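Local coordinates for protein ATP grasp ligase (Microcystis aeruginosa MRC, PDB 5IG9) that is an ATP-grasp ligase, encoded by mdnC, that probably uses ATP to activate carboxylates of a peptide substrate for bond formation, at residues 117-122 and 295-300; 127-132 and 137-142; 153-156 and 162-165; 216-221 and 256-261; 281-284 and 290-293. All coordinates share one frame; numbering follows the deposited sequence.

Interaction 1: residues 117-122 and 295-300; sequences AKVDHA and INPVGE
Rotation about the first side-chain bond of V119 sets methyl CG1 opposite the backbone N (chi1 176°). This turn brings CG1 to the proline ring of P297, where it lies 4.1 Å from P297 CB. The two side chains approach at a slant. A122 sits three residues further along the helix and points its CB toward the loop. A122 CB comes to 3.7 Å from P297 CG. Two adjacent ring carbons of one proline are therefore each met by a different residue of the helix. V298 adds a longer contact, with its CG1 4.5 Å from V119 CG1.

The loop has its own framework. A type I beta turn runs from N296 to G299, with G299 N bonded to N296 O at 3.1 Å. The side chain of N296 folds back, and its OD1 accepts a weak bond from V298 N at 3.3 Å. The turn follows strand 290-296, an outermost strand of the five-stranded antiparallel sheet within this chain. Helix 116-122 follows the parallel sheet of the N-terminal region. The contact probably joins this region, of a Rossmann-like family, to the ATP-grasp sheet. Beyond the turn, E300 makes salt bridges with R73 and R74.

Across the contact itself the touching groups are aliphatic carbons. The association rests on burial of apolar surface, while one backbone bond and a weak side-chain bond support the turn.

Interaction 2: residues 127-132 and 137-142; sequences LQLQVA and LLIPGT
L129 and I139 form the middle of the fit. The ethyl arm of I139 is a bump that reaches over the helix flank, with its CD1 3.7 Å from L129 CB. I139 CG1 stands between the backbone N and the carbonyl carbon (chi1 59°), and this position carries CD1 to the helix. Further out on the same leucine side chain, L129 CD1 meets T142 at about a right angle, 3.7 Å from T142 OG1. The small A132 leaves a shallow hollow one turn on. L137 CD1 enters it at 4.0 Å from A132 CB, and I139 CG2 borders the same methyl at 4.2 Å.

One backbone bond closes the end nearest the chain reversal: L137 N donates to A132 O at 3.0 Å. T142 OG1 donates to P140 O at 2.9 Å, from above the carbonyl plane, and also bonds to Q207. A valine in place of T142 would probably leave P140 O without this donor and the Q207 amide without its partner.

The segment 137-142 thus runs back along helix 125-134 and leads into strand 142-145 at T142. Helix 260-273 packs on V131 and L137, and strand 290-296 lies against A132 and P140. T142 pairs with a strand of the second subunit, so the sheet continues across the interface, where S47 of that subunit touches L129.

Interaction 3: residues 153-156 and 162-165; sequences QFAQ and GIVT
I163 spreads its branches over two neighbouring residues of the helix, F154 and A155. Its ethyl tip takes A155: I163 CD1 lies 3.7 Å from A155 CB. Its other branch takes the phenyl ring, with I163 CG2 4.0 Å from F154 CE2. CD2 of the F154 ring is at 4.1 Å from both I163 CD1 and I163 CG2. The methyl comes to the ring obliquely, and the two side chains cross at a slant.

The torsions place the branches. In I163, CG1 stands between the backbone N and the carbonyl carbon (chi1 67°), while CG2 lies opposite the carbonyl carbon. CG2 goes to the ring, while the ethyl arm lies mainly on A155 and also brushes the ring at CD2. F154 swings its ring toward the strand, with CG opposite its own backbone N (chi1 -173°).

Helix 148-157 and strand 163-166 follow one another in the chain, and this contact holds the helix against the strand. The strand belongs to a four-stranded antiparallel sheet, and one of its neighbours there is strand 204-208. F206 of that strand touches both F154 and I163, and F158 packs on them as well. The contact is therefore part of a small hydrophobic core under the helix.

With an alanine at I163 both arms are gone, which would probably open a gap beside A155 and leave the F154 ring freer to turn.

The touching atoms on both sides are carbon. Cohesion here comes from dispersion and the exclusion of water, without hydrogen bonding between the two segments.

Interaction 4: residues 216-221 and 256-261; sequences LRITIV and YDLPKT
L216 comes first and meets two partners with its two methyls. Its CD2 sits over one face of the Y256 ring, 4.2 Å from the ring centroid and 10° off the ring normal. This is a CH-pi contact near the middle of the ring. L216 CD1 meets L258 CD2 at 3.6 Å. L216 CG lies opposite the carbonyl carbon (chi1 -55°), and the fork beyond it divides the methyls between tyrosine and leucine. The Y256 hydroxyl is hydrogen-bonded to the hydroxyl of Y290.

R217 follows, but its side chain leaves on the other face of the strand. There it forms a salt bridge with D281 and a bond to the backbone O of E300. This alternation is that of strand 214-221, in the five-stranded antiparallel sheet of the ATP-grasp part. One face of the sheet receives helix 260-273, and segment 256-261 leads into that helix, with P259 at its N-cap position.

I218 is again on the helix side. Its CD1 reaches L258 CD1 at 3.6 Å, tip to tip. L266 of helix 260-273 also touches both I218 and L258. L258 offers one methyl to each of two strand residues, CD2 to L216 and CD1 to I218.

Interaction 5: residues 281-284 and 290-293; sequences DMIV and YIFL
I283 and I291 make the central pair of an antiparallel beta hairpin, strands 277-284 and 290-296. They form a hydrogen-bonded pair. I291 N donates to I283 O at 3.0 Å, almost straight at 175°. In return I283 N reaches I291 O at 3.2 Å, lying in the carbonyl plane. L293 N adds a bond to D281 O at 2.9 Å.

The two sheet faces differ. M282, V284, Y290 and F292 share the face toward helix 260-273, and here packing is dense. The M282 chain bends at chi3 (74°), which brings CE back to 3.8 Å from Y290 CB. I262 of the helix touches both, and L269 covers F292.

On the face of I283 and I291 the pair is closed by I283 CG1 at 3.8 Å from I291 CB, with P140 against I291. D281 and L293, both partly exposed, mark the more open end, yet the backbone bond and I283 CG2 at 3.8 Å from L293 CD1 keep it closed. The D281 carboxylate forms a salt bridge with R217.

At the other end V284 and Y290 lie side by side, pointing the same way. V284 CG1 stands above one face of the Y290 ring, offset toward its rim, and V284 CG2 is 3.6 Å from Y290 CE2.

In the fold
All five contacts are largely buried, but they lie at different depths. The centre of interaction 1 is about 6 Å from the centre of the chain, and that of interaction 3, the most peripheral, about 25 Å. Interactions 4 and 5 share the five-stranded sheet and helix 260-273. They meet through L216 N and M282 O. Interaction 2 reaches interaction 5 through L138 O and F292 N, and interaction 1 through Q128, whose amide bonds A122 O and I295 N. Interaction 3 touches interaction 2 at F154. Backbone bonding dominates only in interaction 5; interactions 1, 3 and 4 are apolar side-chain joints. Interactions 1 and 2 also border the second subunit.

Interaction 1: residues 117-122 and 295-300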
# COMPACT_ATOMS: atom_id res chain seq x y z
N ALA A 117 -6.71 5.15 2.10
CA ALA A 117 -5.84 5.25 3.27
C ALA A 117 -6.33 4.36 4.40
O ALA A 117 -5.52 3.86 5.20
CB ALA A 117 -5.74 6.70 3.74
N LYS A 118 -7.64 4.12 4.48
CA LYS A 118 -8.18 3.23 5.50
C LYS A 118 -7.97 1.77 5.14
O LYS A 118 -7.61 0.96 6.00
CB LYS A 118 -9.67 3.52 5.71
CG LYS A 118 -9.97 4.99 5.95
CD LYS A 118 -9.13 5.54 7.10
CE LYS A 118 -9.48 6.99 7.38
NZ LYS A 118 -8.74 7.55 8.54
N VAL A 119 -8.19 1.41 3.87
CA VAL A 119 -7.96 0.03 3.44
C VAL A 119 -6.49 -0.32 3.56
O VAL A 119 -6.13 -1.41 4.02
CB VAL A 119 -8.49 -0.18 2.01
CG1 VAL A 119 -8.17 -1.59 1.52
CG2 VAL A 119 -9.98 0.08 1.96
N ASP A 120 -5.60 0.60 3.17
CA ASP A 120 -4.17 0.36 3.27
C ASP A 120 -3.74 0.14 4.72
O ASP A 120 -2.91 -0.73 5.01
CB ASP A 120 -3.39 1.52 2.66
CG ASP A 120 -3.34 1.45 1.15
OD1 ASP A 120 -3.59 0.36 0.61
OD2 ASP A 120 -3.05 2.48 0.51
N HIS A 121 -4.31 0.91 5.65
CA HIS A 121 -3.94 0.80 7.05
C HIS A 121 -4.56 -0.43 7.72
O HIS A 121 -3.99 -0.96 8.67
CB HIS A 121 -4.36 2.06 7.81
CG HIS A 121 -3.79 2.14 9.19
ND1 HIS A 121 -4.57 2.25 10.32
CD2 HIS A 121 -2.50 2.13 9.62
CE1 HIS A 121 -3.80 2.30 11.39
NE2 HIS A 121 -2.54 2.23 10.99
N ALA A 122 -5.72 -0.87 7.24
CA ALA A 122 -6.33 -2.07 7.77
C ALA A 122 -5.77 -3.34 7.16
O ALA A 122 -6.10 -4.44 7.63
CB ALA A 122 -7.85 -2.03 7.57
N ILE A 295 -10.00 -9.45 9.52
CA ILE A 295 -10.94 -8.58 8.83
C ILE A 295 -10.34 -8.23 7.47
O ILE A 295 -9.20 -7.76 7.39
CB ILE A 295 -11.27 -7.30 9.62
CG1 ILE A 295 -12.02 -6.31 8.75
CG2 ILE A 295 -10.01 -6.67 10.19
CD1 ILE A 295 -12.34 -5.01 9.45
N ASN A 296 -11.10 -8.49 6.41
CA ASN A 296 -10.67 -8.14 5.06
C ASN A 296 -11.51 -6.98 4.57
O ASN A 296 -12.71 -7.16 4.30
CB ASN A 296 -10.81 -9.34 4.13
CG ASN A 296 -10.23 -9.08 2.75
OD1 ASN A 296 -9.65 -8.02 2.49
ND2 ASN A 296 -10.38 -10.04 1.85
N PRO A 297 -10.94 -5.78 4.42
CA PRO A 297 -11.76 -4.62 4.03
C PRO A 297 -12.37 -4.73 2.64
O PRO A 297 -13.22 -3.90 2.30
CB PRO A 297 -10.76 -3.45 4.10
CG PRO A 297 -9.65 -3.94 4.98
CD PRO A 297 -9.55 -5.40 4.72
N VAL A 298 -11.97 -5.72 1.83
CA VAL A 298 -12.54 -5.90 0.50
C VAL A 298 -12.91 -7.37 0.30
O VAL A 298 -12.91 -7.87 -0.83
CB VAL A 298 -11.56 -5.43 -0.59
CG1 VAL A 298 -11.37 -3.92 -0.54
CG2 VAL A 298 -10.23 -6.14 -0.46
N GLY A 299 -13.24 -8.06 1.39
CA GLY A 299 -13.64 -9.44 1.28
C GLY A 299 -14.97 -9.61 0.57
O GLY A 299 -15.80 -8.70 0.51
N GLU A 300 -15.16 -10.81 0.04
CA GLU A 300 -16.33 -11.13 -0.76
C GLU A 300 -17.58 -11.23 0.11
O GLU A 300 -17.51 -11.30 1.34
CB GLU A 300 -16.12 -12.43 -1.53
CG GLU A 300 -15.21 -12.30 -2.74
CD GLU A 300 -15.89 -11.63 -3.91
OE1 GLU A 300 -17.10 -11.32 -3.80
OE2 GLU A 300 -15.22 -11.42 -4.94

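Interaction 2: residues 127-132 and 137-142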
# COMPACT_ATOMS: atom_id res chain seq x y z
N LEU A 127 -1.43 -5.71 12.68
CA LEU A 127 -2.12 -4.63 13.37
C LEU A 127 -3.57 -4.97 13.65
O LEU A 127 -4.14 -4.53 14.65
CB LEU A 127 -2.02 -3.34 12.56
CG LEU A 127 -2.64 -2.08 13.17
CD1 LEU A 127 -1.93 -1.69 14.46
CD2 LEU A 127 -2.59 -0.95 12.16
N GLN A 128 -4.21 -5.75 12.77
CA GLN A 128 -5.57 -6.19 13.01
C GLN A 128 -5.67 -6.96 14.32
O GLN A 128 -6.48 -6.63 15.20
CB GLN A 128 -6.07 -7.06 11.85
CG GLN A 128 -6.12 -6.38 10.50
CD GLN A 128 -6.68 -7.30 9.44
OE1 GLN A 128 -7.16 -8.39 9.75
NE2 GLN A 128 -6.62 -6.87 8.19
N LEU A 129 -4.83 -7.99 14.48
CA LEU A 129 -4.89 -8.83 15.67
C LEU A 129 -4.55 -8.03 16.93
O LEU A 129 -5.20 -8.19 17.97
CB LEU A 129 -3.93 -10.01 15.52
CG LEU A 129 -4.10 -10.84 14.24
CD1 LEU A 129 -2.93 -11.79 14.04
CD2 LEU A 129 -5.41 -11.61 14.29
N GLN A 130 -3.55 -7.15 16.84
CA GLN A 130 -3.16 -6.36 18.00
C GLN A 130 -4.26 -5.40 18.43
O GLN A 130 -4.52 -5.25 19.63
CB GLN A 130 -1.88 -5.58 17.68
CG GLN A 130 -1.56 -4.48 18.66
CD GLN A 130 -0.19 -3.89 18.41
OE1 GLN A 130 0.83 -4.56 18.60
NE2 GLN A 130 -0.15 -2.64 17.96
N VAL A 131 -4.92 -4.75 17.47
CA VAL A 131 -5.99 -3.82 17.82
C VAL A 131 -7.21 -4.58 18.33
O VAL A 131 -7.88 -4.14 19.27
CB VAL A 131 -6.33 -2.92 16.61
CG1 VAL A 131 -7.61 -2.13 16.88
CG2 VAL A 131 -5.18 -1.98 16.32
N ALA A 132 -7.52 -5.73 17.72
CA ALA A 132 -8.63 -6.55 18.21
C ALA A 132 -8.37 -7.03 19.63
O ALA A 132 -9.29 -7.05 20.46
CB ALA A 132 -8.85 -7.74 17.28
N LEU A 137 -10.89 -8.78 22.32
CA LEU A 137 -11.21 -9.96 21.53
C LEU A 137 -10.07 -10.96 21.60
O LEU A 137 -8.89 -10.59 21.53
CB LEU A 137 -11.49 -9.58 20.08
CG LEU A 137 -12.76 -8.76 19.78
CD1 LEU A 137 -12.66 -8.10 18.41
CD2 LEU A 137 -13.99 -9.64 19.85
N LEU A 138 -10.41 -12.23 21.74
CA LEU A 138 -9.40 -13.28 21.75
C LEU A 138 -8.83 -13.47 20.35
O LEU A 138 -9.58 -13.52 19.37
CB LEU A 138 -9.99 -14.59 22.27
CG LEU A 138 -10.55 -14.58 23.69
CD1 LEU A 138 -11.27 -15.88 23.97
CD2 LEU A 138 -9.45 -14.32 24.70
N ILE A 139 -7.51 -13.58 20.27
CA ILE A 139 -6.84 -13.82 18.99
C ILE A 139 -5.92 -15.02 19.15
O ILE A 139 -5.37 -15.25 20.24
CB ILE A 139 -6.07 -12.58 18.52
CG1 ILE A 139 -5.02 -12.17 19.55
CG2 ILE A 139 -7.02 -11.43 18.23
CD1 ILE A 139 -4.12 -11.05 19.08
N PRO A 140 -5.71 -15.81 18.10
CA PRO A 140 -4.81 -16.96 18.22
C PRO A 140 -3.36 -16.53 18.27
O PRO A 140 -2.97 -15.50 17.72
CB PRO A 140 -5.10 -17.77 16.95
CG PRO A 140 -5.51 -16.73 15.96
CD PRO A 140 -6.25 -15.68 16.73
N GLY A 141 -2.56 -17.33 18.97
CA GLY A 141 -1.12 -17.09 19.04
C GLY A 141 -0.50 -17.07 17.66
O GLY A 141 -0.58 -18.06 16.93
N THR A 142 0.12 -15.96 17.29
CA THR A 142 0.61 -15.76 15.93
C THR A 142 2.08 -15.37 15.95
O THR A 142 2.51 -14.57 16.78
CB THR A 142 -0.22 -14.69 15.21
OG1 THR A 142 -1.60 -15.08 15.20
CG2 THR A 142 0.26 -14.50 13.78

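Interaction 3: residues 153-156 and 162-165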
# COMPACT_ATOMS: atom_id res chain seq x y z
N GLN A 153 10.35 -23.43 18.62
CA GLN A 153 9.83 -23.12 19.94
C GLN A 153 8.33 -22.83 19.90
O GLN A 153 7.60 -23.18 20.83
CB GLN A 153 10.60 -21.93 20.51
CG GLN A 153 10.78 -21.96 22.01
CD GLN A 153 11.87 -21.01 22.47
OE1 GLN A 153 13.05 -21.22 22.18
NE2 GLN A 153 11.48 -19.96 23.17
N PHE A 154 7.86 -22.19 18.82
CA PHE A 154 6.45 -21.86 18.70
C PHE A 154 5.60 -23.10 18.45
O PHE A 154 4.54 -23.26 19.06
CB PHE A 154 6.25 -20.84 17.58
CG PHE A 154 4.85 -20.29 17.48
CD1 PHE A 154 4.42 -19.28 18.33
CD2 PHE A 154 3.96 -20.78 16.54
CE1 PHE A 154 3.14 -18.78 18.24
CE2 PHE A 154 2.68 -20.28 16.45
CZ PHE A 154 2.27 -19.28 17.30
N ALA A 155 6.06 -23.99 17.57
CA ALA A 155 5.30 -25.20 17.30
C ALA A 155 5.31 -26.16 18.49
O ALA A 155 4.39 -26.97 18.63
CB ALA A 155 5.85 -25.91 16.06
N GLN A 156 6.33 -26.07 19.34
CA GLN A 156 6.41 -26.97 20.49
C GLN A 156 5.41 -26.60 21.57
O GLN A 156 4.78 -27.48 22.17
CB GLN A 156 7.83 -26.99 21.05
CG GLN A 156 8.79 -27.91 20.31
CD GLN A 156 10.21 -27.80 20.84
OE1 GLN A 156 10.54 -26.87 21.57
NE2 GLN A 156 11.05 -28.75 20.46
N GLY A 162 -1.52 -28.29 17.71
CA GLY A 162 -0.81 -28.06 16.47
C GLY A 162 -0.81 -26.59 16.08
O GLY A 162 -1.42 -25.74 16.71
N ILE A 163 -0.07 -26.30 15.01
CA ILE A 163 -0.07 -24.97 14.42
C ILE A 163 -0.26 -25.10 12.92
O ILE A 163 -0.01 -26.15 12.32
CB ILE A 163 1.21 -24.17 14.73
CG1 ILE A 163 2.41 -24.82 14.04
CG2 ILE A 163 1.44 -24.06 16.23
CD1 ILE A 163 3.61 -23.93 13.94
N VAL A 164 -0.71 -24.00 12.31
CA VAL A 164 -0.79 -23.90 10.86
C VAL A 164 0.22 -22.86 10.40
O VAL A 164 0.88 -22.19 11.20
CB VAL A 164 -2.21 -23.57 10.38
CG1 VAL A 164 -3.16 -24.72 10.67
CG2 VAL A 164 -2.70 -22.28 11.02
N THR A 165 0.34 -22.72 9.08
CA THR A 165 1.12 -21.66 8.48
C THR A 165 0.34 -21.05 7.33
O THR A 165 -0.52 -21.70 6.72
CB THR A 165 2.49 -22.16 7.98
OG1 THR A 165 3.32 -21.03 7.68
CG2 THR A 165 2.33 -23.01 6.73

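Interaction 4: residues 216-221 and 256-261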
# COMPACT_ATOMS: atom_id res chain seq x y z
N LEU A 216 -17.48 -18.45 11.71
CA LEU A 216 -18.34 -17.29 11.53
C LEU A 216 -17.83 -16.44 10.37
O LEU A 216 -16.63 -16.17 10.27
CB LEU A 216 -18.39 -16.43 12.80
CG LEU A 216 -18.80 -17.11 14.11
CD1 LEU A 216 -18.90 -16.09 15.23
CD2 LEU A 216 -20.11 -17.85 13.94
N ARG A 217 -18.75 -16.01 9.50
CA ARG A 217 -18.47 -15.05 8.45
C ARG A 217 -19.32 -13.82 8.71
O ARG A 217 -20.54 -13.87 8.56
CB ARG A 217 -18.76 -15.63 7.07
CG ARG A 217 -18.44 -14.69 5.92
CD ARG A 217 -16.94 -14.45 5.77
NE ARG A 217 -16.62 -13.67 4.58
CZ ARG A 217 -15.39 -13.50 4.11
NH1 ARG A 217 -14.36 -14.05 4.73
NH2 ARG A 217 -15.19 -12.78 3.01
N ILE A 218 -18.68 -12.73 9.09
CA ILE A 218 -19.36 -11.52 9.55
C ILE A 218 -19.10 -10.41 8.55
O ILE A 218 -17.95 -10.00 8.36
CB ILE A 218 -18.89 -11.12 10.96
CG1 ILE A 218 -19.05 -12.32 11.90
CG2 ILE A 218 -19.66 -9.91 11.46
CD1 ILE A 218 -18.36 -12.14 13.22
N THR A 219 -20.16 -9.92 7.92
CA THR A 219 -20.08 -8.83 6.95
C THR A 219 -20.76 -7.61 7.55
O THR A 219 -21.93 -7.67 7.93
CB THR A 219 -20.74 -9.23 5.63
OG1 THR A 219 -20.20 -10.47 5.18
CG2 THR A 219 -20.49 -8.16 4.59
N ILE A 220 -20.02 -6.51 7.64
CA ILE A 220 -20.51 -5.28 8.25
C ILE A 220 -20.60 -4.20 7.18
O ILE A 220 -19.63 -3.98 6.45
CB ILE A 220 -19.59 -4.83 9.41
CG1 ILE A 220 -19.60 -5.88 10.52
CG2 ILE A 220 -20.03 -3.47 9.93
CD1 ILE A 220 -18.63 -5.58 11.64
N VAL A 221 -21.75 -3.55 7.10
CA VAL A 221 -21.96 -2.43 6.19
C VAL A 221 -22.43 -1.25 7.03
O VAL A 221 -23.59 -1.20 7.45
CB VAL A 221 -22.98 -2.75 5.09
CG1 VAL A 221 -23.01 -1.63 4.06
CG2 VAL A 221 -22.66 -4.08 4.43
N TYR A 256 -26.80 -16.34 12.41
CA TYR A 256 -26.24 -16.54 13.74
C TYR A 256 -26.30 -15.21 14.48
O TYR A 256 -26.08 -14.15 13.88
CB TYR A 256 -24.80 -17.06 13.66
CG TYR A 256 -24.18 -17.47 14.99
CD1 TYR A 256 -23.59 -16.53 15.82
CD2 TYR A 256 -24.18 -18.80 15.40
CE1 TYR A 256 -23.02 -16.90 17.03
CE2 TYR A 256 -23.61 -19.17 16.60
CZ TYR A 256 -23.04 -18.22 17.41
OH TYR A 256 -22.47 -18.59 18.61
N ASP A 257 -26.60 -15.27 15.78
CA ASP A 257 -26.70 -14.08 16.61
C ASP A 257 -25.45 -13.97 17.47
O ASP A 257 -25.26 -14.73 18.42
CB ASP A 257 -27.96 -14.13 17.48
CG ASP A 257 -29.24 -13.95 16.68
OD1 ASP A 257 -29.24 -13.15 15.72
OD2 ASP A 257 -30.24 -14.61 17.01
N LEU A 258 -24.59 -13.01 17.13
CA LEU A 258 -23.43 -12.72 17.96
C LEU A 258 -23.88 -12.16 19.31
O LEU A 258 -24.92 -11.50 19.41
CB LEU A 258 -22.52 -11.71 17.28
CG LEU A 258 -21.65 -12.17 16.11
CD1 LEU A 258 -20.93 -10.98 15.50
CD2 LEU A 258 -20.66 -13.21 16.59
N PRO A 259 -23.11 -12.42 20.37
CA PRO A 259 -23.31 -11.66 21.61
C PRO A 259 -23.16 -10.17 21.35
O PRO A 259 -22.31 -9.75 20.56
CB PRO A 259 -22.21 -12.19 22.53
CG PRO A 259 -21.91 -13.56 22.00
CD PRO A 259 -22.08 -13.46 20.51
N LYS A 260 -24.00 -9.36 22.00
CA LYS A 260 -23.94 -7.92 21.80
C LYS A 260 -22.58 -7.35 22.18
O LYS A 260 -22.21 -6.28 21.68
CB LYS A 260 -25.04 -7.21 22.59
CG LYS A 260 -24.73 -7.02 24.07
CD LYS A 260 -25.56 -5.90 24.67
CE LYS A 260 -25.09 -4.53 24.19
NZ LYS A 260 -25.82 -3.42 24.87
N THR A 261 -21.82 -8.04 23.04
CA THR A 261 -20.48 -7.59 23.37
C THR A 261 -19.53 -7.78 22.19
O THR A 261 -18.72 -6.90 21.89
CB THR A 261 -19.96 -8.34 24.60
OG1 THR A 261 -20.83 -8.09 25.71
CG2 THR A 261 -18.55 -7.89 24.95

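Interaction 5: residues 281-284 and 290-293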
# COMPACT_ATOMS: atom_id res chain seq x y z
N ASP A 281 -13.62 -12.70 9.87
CA ASP A 281 -13.59 -14.14 10.11
C ASP A 281 -13.41 -14.39 11.60
O ASP A 281 -12.48 -13.85 12.21
CB ASP A 281 -12.46 -14.80 9.31
CG ASP A 281 -12.75 -14.85 7.83
OD1 ASP A 281 -13.94 -14.84 7.47
OD2 ASP A 281 -11.80 -14.92 7.03
N MET A 282 -14.30 -15.19 12.18
CA MET A 282 -14.16 -15.63 13.56
C MET A 282 -14.44 -17.12 13.64
O MET A 282 -14.95 -17.73 12.70
CB MET A 282 -15.09 -14.86 14.50
CG MET A 282 -14.90 -13.35 14.50
SD MET A 282 -15.90 -12.53 15.76
CE MET A 282 -15.00 -12.97 17.25
N ILE A 283 -14.07 -17.71 14.77
CA ILE A 283 -14.39 -19.10 15.08
C ILE A 283 -14.93 -19.17 16.50
O ILE A 283 -14.60 -18.33 17.35
CB ILE A 283 -13.18 -20.04 14.91
CG1 ILE A 283 -12.04 -19.60 15.82
CG2 ILE A 283 -12.74 -20.11 13.46
CD1 ILE A 283 -10.86 -20.54 15.81
N VAL A 284 -15.75 -20.18 16.75
CA VAL A 284 -16.34 -20.42 18.07
C VAL A 284 -15.93 -21.80 18.53
O VAL A 284 -16.17 -22.79 17.82
CB VAL A 284 -17.87 -20.28 18.05
CG1 VAL A 284 -18.41 -20.29 19.47
CG2 VAL A 284 -18.29 -19.02 17.31
N TYR A 290 -15.10 -16.97 21.58
CA TYR A 290 -15.07 -16.31 20.27
C TYR A 290 -13.66 -15.78 20.01
O TYR A 290 -13.16 -14.93 20.76
CB TYR A 290 -16.09 -15.18 20.20
CG TYR A 290 -17.54 -15.64 20.24
CD1 TYR A 290 -18.17 -15.91 21.45
CD2 TYR A 290 -18.27 -15.81 19.07
CE1 TYR A 290 -19.48 -16.33 21.49
CE2 TYR A 290 -19.59 -16.23 19.11
CZ TYR A 290 -20.19 -16.48 20.32
OH TYR A 290 -21.50 -16.90 20.36
N ILE A 291 -13.04 -16.28 18.95
CA ILE A 291 -11.68 -15.92 18.57
C ILE A 291 -11.73 -15.11 17.29
O ILE A 291 -12.30 -15.56 16.29
CB ILE A 291 -10.78 -17.16 18.40
CG1 ILE A 291 -10.47 -17.80 19.76
CG2 ILE A 291 -9.50 -16.80 17.67
CD1 ILE A 291 -11.50 -18.80 20.23
N PHE A 292 -11.14 -13.92 17.31
CA PHE A 292 -11.02 -13.09 16.12
C PHE A 292 -9.86 -13.59 15.26
O PHE A 292 -8.75 -13.79 15.75
CB PHE A 292 -10.81 -11.63 16.49
CG PHE A 292 -10.46 -10.75 15.32
CD1 PHE A 292 -11.47 -10.22 14.52
CD2 PHE A 292 -9.15 -10.44 15.02
CE1 PHE A 292 -11.16 -9.41 13.44
CE2 PHE A 292 -8.83 -9.63 13.94
CZ PHE A 292 -9.84 -9.12 13.15
N LEU A 293 -10.12 -13.77 13.96
CA LEU A 293 -9.09 -14.21 13.03
C LEU A 293 -8.62 -13.08 12.12
O LEU A 293 -7.42 -12.76 12.11
CB LEU A 293 -9.60 -15.38 12.18
CG LEU A 293 -9.85 -16.72 12.89
CD1 LEU A 293 -10.23 -17.78 11.88
CD2 LEU A 293 -8.64 -17.14 13.70